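Long-range contact in fructose-1,6-bisphosphatase (Pyrococcus furiosus, PDB 1XI6), which hydrolyses fructose 1,6-bisphosphate to fructose 6-phosphate and phosphate with the help of magnesium, and in vitro acts weakly on inositol 1-phosphate: residues A[112-123]-A[211-219]. Sequence-based numbering, arbitrary orientation.
Sequences AVFKKDKPIYAI and IAAGTIIAK
With CG1 turned anti to its own carbonyl carbon (chi1 -61°) and the chain extended beyond it, Ile216 carries its CD1 methyl into the space bounded by Ala112, Phe114 and Pro119. CD1 lies 3.8 Å from Pro119 CB and 3.9 Å from Ala112 CB. The Phe114 ring reaches the same methyl because its CG, too, stands anti to the carbonyl carbon; its CZ meets Ile216 CD1 obliquely at 4.1 Å. CD1 thus bridges both arms of the hairpin formed by strands 108-115 and 118-126, while CG2 and CB add the methyl of Ala122 farther along the second strand, each 3.8 Å from Ala122 CB.

Small residues suit the places where backbone comes close to backbone. Ala112 CB packs 4.1 Å from both Ala212 CB and Ala213 CB, and these single methyls let the CA atoms of Ala112 and Ala213 come within 4.9 Å. Farther along the helix, Ile217 directs CD1 onto the backbone of Ala122 and Ile123, 3.8 Å from Ile123 C. The helix runs across both strands, at 78° to 112-115 and 108° to 118-123.

A type II' turn from Lys115 to Lys118 closes the hairpin, and a classic beta bulge sets Ile120 and Tyr121 opposite Val113. On the other face of the sheet, Val113, Tyr121 and Ile123 touch helix 11-28. On the side of helix 208-219, Phe114 also meets Phe237 edge-to-face.

This is the layered packing of helix on sheet in the inositol monophosphatase superfamily. Asp92 and Asp210, probable magnesium ligands by similarity, are nearby but not touching. The side chains that meet are all apolar, some methyls resting on backbone carbonyls, which implies that shape and the exclusion of water, rather than polar pairing, hold the helix against the hairpin near the probable magnesium site.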
ATOM      1  N   ALA A 112      -2.829   7.542  -1.343  1.00 50.00           N
ATOM      2  CA  ALA A 112      -1.635   8.334  -1.648  1.00 50.00           C
ATOM      3  C   ALA A 112      -2.046   9.632  -2.349  1.00 50.00           C
ATOM      4  O   ALA A 112      -2.743   9.601  -3.357  1.00 50.00           O
ATOM      5  CB  ALA A 112      -0.649   7.528  -2.493  1.00 50.00           C
ATOM      6  N   VAL A 113      -1.619  10.762  -1.793  1.00 50.00           N
ATOM      7  CA  VAL A 113      -2.049  12.095  -2.243  1.00 50.00           C
ATOM      8  C   VAL A 113      -0.885  12.868  -2.848  1.00 50.00           C
ATOM      9  O   VAL A 113       0.121  13.144  -2.178  1.00 50.00           O
ATOM     10  CB  VAL A 113      -2.662  12.922  -1.076  1.00 50.00           C
ATOM     11  CG1 VAL A 113      -2.931  14.365  -1.495  1.00 50.00           C
ATOM     12  CG2 VAL A 113      -3.937  12.269  -0.570  1.00 50.00           C
ATOM     13  N   PHE A 114      -1.035  13.217  -4.119  1.00 50.00           N
ATOM     14  CA  PHE A 114      -0.016  13.977  -4.833  1.00 50.00           C
ATOM     15  C   PHE A 114      -0.479  15.400  -5.102  1.00 50.00           C
ATOM     16  O   PHE A 114      -1.649  15.636  -5.425  1.00 50.00           O
ATOM     17  CB  PHE A 114       0.339  13.293  -6.150  1.00 50.00           C
ATOM     18  CG  PHE A 114       0.959  11.938  -5.986  1.00 50.00           C
ATOM     19  CD1 PHE A 114       0.167  10.813  -5.733  1.00 50.00           C
ATOM     20  CD2 PHE A 114       2.333  11.775  -6.103  1.00 50.00           C
ATOM     21  CE1 PHE A 114       0.745   9.546  -5.586  1.00 50.00           C
ATOM     22  CE2 PHE A 114       2.917  10.513  -5.957  1.00 50.00           C
ATOM     23  CZ  PHE A 114       2.120   9.400  -5.697  1.00 50.00           C
ATOM     24  N   LYS A 115       0.449  16.337  -4.941  1.00 50.00           N
ATOM     25  CA  LYS A 115       0.286  17.700  -5.424  1.00 50.00           C
ATOM     26  C   LYS A 115       1.127  17.795  -6.685  1.00 50.00           C
ATOM     27  O   LYS A 115       2.359  17.889  -6.618  1.00 50.00           O
ATOM     28  CB  LYS A 115       0.759  18.708  -4.379  1.00 50.00           C
ATOM     29  CG  LYS A 115       0.505  20.142  -4.769  1.00 50.00           C
ATOM     30  CD  LYS A 115       1.003  21.100  -3.713  1.00 50.00           C
ATOM     31  CE  LYS A 115       0.145  22.348  -3.685  1.00 50.00           C
ATOM     32  NZ  LYS A 115       0.947  23.556  -3.352  1.00 50.00           N
ATOM     33  N   LYS A 116       0.454  17.754  -7.831  1.00 50.00           N
ATOM     34  CA  LYS A 116       1.114  17.662  -9.139  1.00 50.00           C
ATOM     35  C   LYS A 116       1.851  16.321  -9.247  1.00 50.00           C
ATOM     36  O   LYS A 116       1.199  15.276  -9.337  1.00 50.00           O
ATOM     37  CB  LYS A 116       2.015  18.886  -9.431  1.00 50.00           C
ATOM     38  CG  LYS A 116       1.235  20.197  -9.671  1.00 50.00           C
ATOM     39  CD  LYS A 116       2.138  21.424  -9.833  1.00 50.00           C
ATOM     40  CE  LYS A 116       2.341  22.183  -8.509  1.00 50.00           C
ATOM     41  NZ  LYS A 116       3.318  23.317  -8.627  1.00 50.00           N
ATOM     42  N   ASP A 117       3.181  16.329  -9.218  1.00 50.00           N
ATOM     43  CA  ASP A 117       3.943  15.077  -9.361  1.00 50.00           C
ATOM     44  C   ASP A 117       4.719  14.660  -8.099  1.00 50.00           C
ATOM     45  O   ASP A 117       5.279  13.564  -8.035  1.00 50.00           O
ATOM     46  CB  ASP A 117       4.858  15.126 -10.603  1.00 50.00           C
ATOM     47  CG  ASP A 117       4.220  14.469 -11.843  1.00 50.00           C
ATOM     48  OD1 ASP A 117       2.970  14.455 -11.968  1.00 50.00           O
ATOM     49  OD2 ASP A 117       4.971  13.957 -12.708  1.00 50.00           O
ATOM     50  N   LYS A 118       4.750  15.535  -7.099  1.00 50.00           N
ATOM     51  CA  LYS A 118       5.355  15.198  -5.818  1.00 50.00           C
ATOM     52  C   LYS A 118       4.285  14.612  -4.893  1.00 50.00           C
ATOM     53  O   LYS A 118       3.193  15.187  -4.779  1.00 50.00           O
ATOM     54  CB  LYS A 118       6.019  16.424  -5.178  1.00 50.00           C
ATOM     55  N   PRO A 119       4.577  13.452  -4.256  1.00 50.00           N
ATOM     56  CA  PRO A 119       3.765  12.936  -3.151  1.00 50.00           C
ATOM     57  C   PRO A 119       3.833  13.856  -1.941  1.00 50.00           C
ATOM     58  O   PRO A 119       4.908  14.350  -1.616  1.00 50.00           O
ATOM     59  CB  PRO A 119       4.429  11.596  -2.829  1.00 50.00           C
ATOM     60  CG  PRO A 119       5.816  11.725  -3.326  1.00 50.00           C
ATOM     61  CD  PRO A 119       5.693  12.541  -4.568  1.00 50.00           C
ATOM     62  N   ILE A 120       2.697  14.096  -1.293  1.00 50.00           N
ATOM     63  CA  ILE A 120       2.663  14.952  -0.095  1.00 50.00           C
ATOM     64  C   ILE A 120       2.095  14.256   1.145  1.00 50.00           C
ATOM     65  O   ILE A 120       2.310  14.721   2.263  1.00 50.00           O
ATOM     66  CB  ILE A 120       1.907  16.303  -0.326  1.00 50.00           C
ATOM     67  CG1 ILE A 120       0.434  16.080  -0.703  1.00 50.00           C
ATOM     68  CG2 ILE A 120       2.636  17.160  -1.367  1.00 50.00           C
ATOM     69  CD1 ILE A 120      -0.502  17.156  -0.160  1.00 50.00           C
ATOM     70  N   TYR A 121       1.376  13.152   0.936  1.00 50.00           N
ATOM     71  CA  TYR A 121       0.689  12.429   2.007  1.00 50.00           C
ATOM     72  C   TYR A 121       0.297  11.037   1.552  1.00 50.00           C
ATOM     73  O   TYR A 121      -0.215  10.850   0.440  1.00 50.00           O
ATOM     74  CB  TYR A 121      -0.572  13.179   2.439  1.00 50.00           C
ATOM     75  CG  TYR A 121      -1.125  12.780   3.786  1.00 50.00           C
ATOM     76  CD1 TYR A 121      -2.463  12.446   3.931  1.00 50.00           C
ATOM     77  CD2 TYR A 121      -0.314  12.749   4.921  1.00 50.00           C
ATOM     78  CE1 TYR A 121      -2.990  12.093   5.165  1.00 50.00           C
ATOM     79  CE2 TYR A 121      -0.830  12.392   6.166  1.00 50.00           C
ATOM     80  CZ  TYR A 121      -2.168  12.066   6.275  1.00 50.00           C
ATOM     81  OH  TYR A 121      -2.679  11.714   7.497  1.00 50.00           O
ATOM     82  N   ALA A 122       0.551  10.064   2.418  1.00 50.00           N
ATOM     83  CA  ALA A 122       0.135   8.692   2.182  1.00 50.00           C
ATOM     84  C   ALA A 122      -0.268   8.081   3.509  1.00 50.00           C
ATOM     85  O   ALA A 122       0.341   8.365   4.533  1.00 50.00           O
ATOM     86  CB  ALA A 122       1.245   7.889   1.517  1.00 50.00           C
ATOM     87  N   ILE A 123      -1.317   7.266   3.483  1.00 50.00           N
ATOM     88  CA  ILE A 123      -1.753   6.526   4.664  1.00 50.00           C
ATOM     89  C   ILE A 123      -2.011   5.051   4.372  1.00 50.00           C
ATOM     90  O   ILE A 123      -2.417   4.681   3.272  1.00 50.00           O
ATOM     91  CB  ILE A 123      -3.014   7.130   5.323  1.00 50.00           C
ATOM     92  CG1 ILE A 123      -4.212   7.047   4.373  1.00 50.00           C
ATOM     93  CG2 ILE A 123      -2.752   8.567   5.774  1.00 50.00           C
ATOM     94  CD1 ILE A 123      -5.463   6.499   5.013  1.00 50.00           C
ATOM     95  N   ILE A 211       1.057  -0.310  -4.720  1.00 50.00           N
ATOM     96  CA  ILE A 211       2.327  -0.076  -4.033  1.00 50.00           C
ATOM     97  C   ILE A 211       2.640   1.390  -3.718  1.00 50.00           C
ATOM     98  O   ILE A 211       3.573   1.674  -2.971  1.00 50.00           O
ATOM     99  CB  ILE A 211       3.492  -0.738  -4.795  1.00 50.00           C
ATOM    100  CG1 ILE A 211       3.698  -0.069  -6.158  1.00 50.00           C
ATOM    101  CG2 ILE A 211       3.233  -2.244  -4.949  1.00 50.00           C
ATOM    102  CD1 ILE A 211       5.136  -0.086  -6.616  1.00 50.00           C
ATOM    103  N   ALA A 212       1.852   2.306  -4.267  1.00 50.00           N
ATOM    104  CA  ALA A 212       2.079   3.740  -4.119  1.00 50.00           C
ATOM    105  C   ALA A 212       2.237   4.200  -2.661  1.00 50.00           C
ATOM    106  O   ALA A 212       3.324   4.627  -2.263  1.00 50.00           O
ATOM    107  CB  ALA A 212       0.985   4.528  -4.824  1.00 50.00           C
ATOM    108  N   ALA A 213       1.168   4.101  -1.875  1.00 50.00           N
ATOM    109  CA  ALA A 213       1.183   4.541  -0.475  1.00 50.00           C
ATOM    110  C   ALA A 213       2.262   3.828   0.352  1.00 50.00           C
ATOM    111  O   ALA A 213       2.956   4.458   1.148  1.00 50.00           O
ATOM    112  CB  ALA A 213      -0.187   4.366   0.151  1.00 50.00           C
ATOM    113  N   GLY A 214       2.402   2.522   0.138  1.00 50.00           N
ATOM    114  CA  GLY A 214       3.403   1.713   0.818  1.00 50.00           C
ATOM    115  C   GLY A 214       4.840   2.071   0.486  1.00 50.00           C
ATOM    116  O   GLY A 214       5.714   1.937   1.345  1.00 50.00           O
ATOM    117  N   THR A 215       5.086   2.509  -0.754  1.00 50.00           N
ATOM    118  CA  THR A 215       6.399   3.037  -1.161  1.00 50.00           C
ATOM    119  C   THR A 215       6.710   4.329  -0.414  1.00 50.00           C
ATOM    120  O   THR A 215       7.787   4.480   0.163  1.00 50.00           O
ATOM    121  CB  THR A 215       6.473   3.338  -2.672  1.00 50.00           C
ATOM    122  OG1 THR A 215       6.209   2.149  -3.421  1.00 50.00           O
ATOM    123  N   ILE A 216       5.755   5.253  -0.425  1.00 50.00           N
ATOM    124  CA  ILE A 216       5.932   6.548   0.207  1.00 50.00           C
ATOM    125  C   ILE A 216       6.255   6.357   1.685  1.00 50.00           C
ATOM    126  O   ILE A 216       7.244   6.913   2.170  1.00 50.00           O
ATOM    127  CB  ILE A 216       4.709   7.465  -0.010  1.00 50.00           C
ATOM    128  CG1 ILE A 216       4.511   7.713  -1.507  1.00 50.00           C
ATOM    129  CG2 ILE A 216       4.868   8.780   0.746  1.00 50.00           C
ATOM    130  CD1 ILE A 216       3.115   8.160  -1.896  1.00 50.00           C
ATOM    131  N   ILE A 217       5.444   5.556   2.380  1.00 50.00           N
ATOM    132  CA  ILE A 217       5.619   5.308   3.822  1.00 50.00           C
ATOM    133  C   ILE A 217       6.970   4.630   4.111  1.00 50.00           C
ATOM    134  O   ILE A 217       7.689   5.049   5.017  1.00 50.00           O
ATOM    135  CB  ILE A 217       4.400   4.541   4.430  1.00 50.00           C
ATOM    136  CG1 ILE A 217       3.158   5.452   4.426  1.00 50.00           C
ATOM    137  CG2 ILE A 217       4.692   4.054   5.842  1.00 50.00           C
ATOM    138  CD1 ILE A 217       1.810   4.753   4.514  1.00 50.00           C
ATOM    139  N   ALA A 218       7.317   3.615   3.325  1.00 50.00           N
ATOM    140  CA  ALA A 218       8.581   2.901   3.495  1.00 50.00           C
ATOM    141  C   ALA A 218       9.795   3.783   3.194  1.00 50.00           C
ATOM    142  O   ALA A 218      10.766   3.775   3.961  1.00 50.00           O
ATOM    143  CB  ALA A 218       8.611   1.644   2.651  1.00 50.00           C
ATOM    144  N   LYS A 219       9.739   4.541   2.093  1.00 50.00           N
ATOM    145  CA  LYS A 219      10.844   5.435   1.722  1.00 50.00           C
ATOM    146  C   LYS A 219      11.086   6.437   2.842  1.00 50.00           C
ATOM    147  O   LYS A 219      12.226   6.630   3.258  1.00 50.00           O
ATOM    148  CB  LYS A 219      10.598   6.142   0.378  1.00 50.00           C
TER